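Local coordinates for GTPase-activating protein BEM3 (Saccharomyces cerevisiae S288C, PDB 6FSF) that acts as a GTPase-activating protein for CDC42 and, less efficiently, RHO1, and binds phosphatidylinositol 3-phosphate, this piece being its tandem PX and PH domains, at residues L24-R29 with C226-K231. Residues are numbered along the deposited sequence; the frame is centred on the assembly and turned at random.
Sequences LSTLYR and CTETSK
E228 reaches S25 and T26 from the loop 226-229, which T227 closes across itself: T227 OG1 gives a hydrogen bond to T229 O at 2.8 Å. The E228 chain runs extended beyond CG (chi2 -173°), which carries the buried carboxylate across to the corner at S25-L27. Both oxygens bond through their syn lone pairs. S25 OG donates to E228 OE1 at 2.7 Å. T26 N donates to E228 OE2 at 3.0 Å, almost straight (169°). L27 lies alongside, its CD1 3.8 Å from E228 CG. S25 OG also accepts from L27 N at 2.9 Å, closing an ST turn, whereas T26 OG1 is hydrogen-bonded to R96 NE of helix 90-107. With an alanine in place of E228, the S25 hydroxyl and T26 N would probably lose their shared carboxylate acceptor, and a gap would open beside L27. Next along, T229 is the N-cap of helix 230-240, its OG1 accepting from E232 N. A carboxylate from the turn between the last strand and C-terminal helix of the PH domain thus grips the edge strand of the PX sheet, where it bulges and turns a corner, a buried interdomain contact.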
loop_
_atom_site.group_PDB
_atom_site.type_symbol
_atom_site.label_atom_id
_atom_site.label_comp_id
_atom_site.label_asym_id
_atom_site.label_seq_id
_atom_site.Cartn_x
_atom_site.Cartn_y
_atom_site.Cartn_z
ATOM N N LEU A 24 -2.217 -3.586 -2.135
ATOM C CA LEU A 24 -1.941 -2.548 -3.120
ATOM C C LEU A 24 -1.175 -1.365 -2.544
ATOM O O LEU A 24 -0.437 -0.700 -3.281
ATOM C CB LEU A 24 -3.251 -2.049 -3.741
ATOM C CG LEU A 24 -4.110 -3.071 -4.495
ATOM C CD1 LEU A 24 -5.408 -2.430 -4.968
ATOM C CD2 LEU A 24 -3.348 -3.670 -5.666
ATOM N N SER A 25 -1.325 -1.093 -1.249
ATOM C CA SER A 25 -0.736 0.096 -0.647
ATOM C C SER A 25 -0.810 -0.008 0.868
ATOM O O SER A 25 -1.678 -0.688 1.424
ATOM C CB SER A 25 -1.443 1.373 -1.112
ATOM O OG SER A 25 -0.960 2.504 -0.406
ATOM N N THR A 26 0.122 0.685 1.527
ATOM C CA THR A 26 0.065 0.936 2.962
ATOM C C THR A 26 0.087 2.432 3.262
ATOM O O THR A 26 0.393 2.836 4.388
ATOM C CB THR A 26 1.214 0.233 3.690
ATOM O OG1 THR A 26 2.464 0.816 3.300
ATOM C CG2 THR A 26 1.231 -1.254 3.351
ATOM N N LEU A 27 -0.231 3.263 2.264
ATOM C CA LEU A 27 -0.320 4.711 2.420
ATOM C C LEU A 27 -1.711 5.229 2.080
ATOM O O LEU A 27 -1.883 6.426 1.830
ATOM C CB LEU A 27 0.726 5.410 1.552
ATOM C CG LEU A 27 2.181 5.023 1.801
ATOM C CD1 LEU A 27 3.086 5.769 0.836
ATOM C CD2 LEU A 27 2.569 5.306 3.241
ATOM N N TYR A 28 -2.708 4.349 2.069
ATOM C CA TYR A 28 -4.062 4.726 1.690
ATOM C C TYR A 28 -4.747 5.488 2.819
ATOM O O TYR A 28 -4.653 5.116 3.990
ATOM C CB TYR A 28 -4.872 3.479 1.331
ATOM C CG TYR A 28 -6.295 3.756 0.899
ATOM C CD1 TYR A 28 -7.355 3.600 1.785
ATOM C CD2 TYR A 28 -6.580 4.163 -0.399
ATOM C CE1 TYR A 28 -8.657 3.847 1.394
ATOM C CE2 TYR A 28 -7.880 4.414 -0.801
ATOM C CZ TYR A 28 -8.915 4.254 0.098
ATOM O OH TYR A 28 -10.209 4.504 -0.301
ATOM N N ARG A 29 -5.441 6.561 2.456
ATOM C CA ARG A 29 -6.224 7.355 3.395
ATOM C C ARG A 29 -7.668 6.866 3.365
ATOM O O ARG A 29 -8.331 6.937 2.322
ATOM C CB ARG A 29 -6.150 8.844 3.053
ATOM C CG ARG A 29 -4.755 9.442 3.170
ATOM C CD ARG A 29 -4.783 10.731 3.979
ATOM N NE ARG A 29 -3.553 11.508 3.834
ATOM C CZ ARG A 29 -2.590 11.575 4.748
ATOM N NH1 ARG A 29 -2.706 10.914 5.892
ATOM N NH2 ARG A 29 -1.510 12.310 4.519
ATOM N N CYS A 226 9.322 9.217 -4.244
ATOM C CA CYS A 226 9.445 7.769 -4.265
ATOM C C CYS A 226 8.064 7.137 -4.370
ATOM O O CYS A 226 7.078 7.672 -3.856
ATOM C CB CYS A 226 10.157 7.250 -3.010
ATOM S SG CYS A 226 11.849 7.841 -2.801
ATOM N N THR A 227 8.001 5.998 -5.050
ATOM C CA THR A 227 6.788 5.201 -5.129
ATOM C C THR A 227 6.871 4.030 -4.156
ATOM O O THR A 227 7.925 3.723 -3.598
ATOM C CB THR A 227 6.557 4.694 -6.556
ATOM O OG1 THR A 227 7.765 4.119 -7.069
ATOM C CG2 THR A 227 6.110 5.829 -7.466
ATOM N N GLU A 228 5.731 3.369 -3.955
ATOM C CA GLU A 228 5.688 2.247 -3.026
ATOM C C GLU A 228 6.326 0.991 -3.606
ATOM O O GLU A 228 6.821 0.149 -2.849
ATOM C CB GLU A 228 4.244 1.964 -2.610
ATOM C CG GLU A 228 3.617 3.080 -1.795
ATOM C CD GLU A 228 2.251 2.709 -1.262
ATOM O OE1 GLU A 228 1.240 3.152 -1.847
ATOM O OE2 GLU A 228 2.191 1.964 -0.262
ATOM N N THR A 229 6.326 0.848 -4.929
ATOM C CA THR A 229 6.928 -0.297 -5.593
ATOM C C THR A 229 7.835 0.186 -6.716
ATOM O O THR A 229 7.736 1.326 -7.179
ATOM C CB THR A 229 5.869 -1.253 -6.163
ATOM O OG1 THR A 229 5.134 -0.590 -7.201
ATOM C CG2 THR A 229 4.905 -1.702 -5.074
ATOM N N SER A 230 8.732 -0.703 -7.150
ATOM C CA SER A 230 9.590 -0.381 -8.283
ATOM C C SER A 230 8.801 -0.355 -9.586
ATOM O O SER A 230 9.160 0.382 -10.512
ATOM C CB SER A 230 10.745 -1.377 -8.372
ATOM O OG SER A 230 10.272 -2.684 -8.641
ATOM N N LYS A 231 7.729 -1.148 -9.677
ATOM C CA LYS A 231 6.875 -1.093 -10.858
ATOM C C LYS A 231 6.184 0.258 -10.966
ATOM O O LYS A 231 6.050 0.812 -12.062
ATOM C CB LYS A 231 5.838 -2.216 -10.821
ATOM C CG LYS A 231 4.872 -2.184 -11.999
ATOM C CD LYS A 231 3.728 -3.167 -11.832
ATOM C CE LYS A 231 2.815 -3.135 -13.048
ATOM N NZ LYS A 231 1.707 -4.125 -12.948
#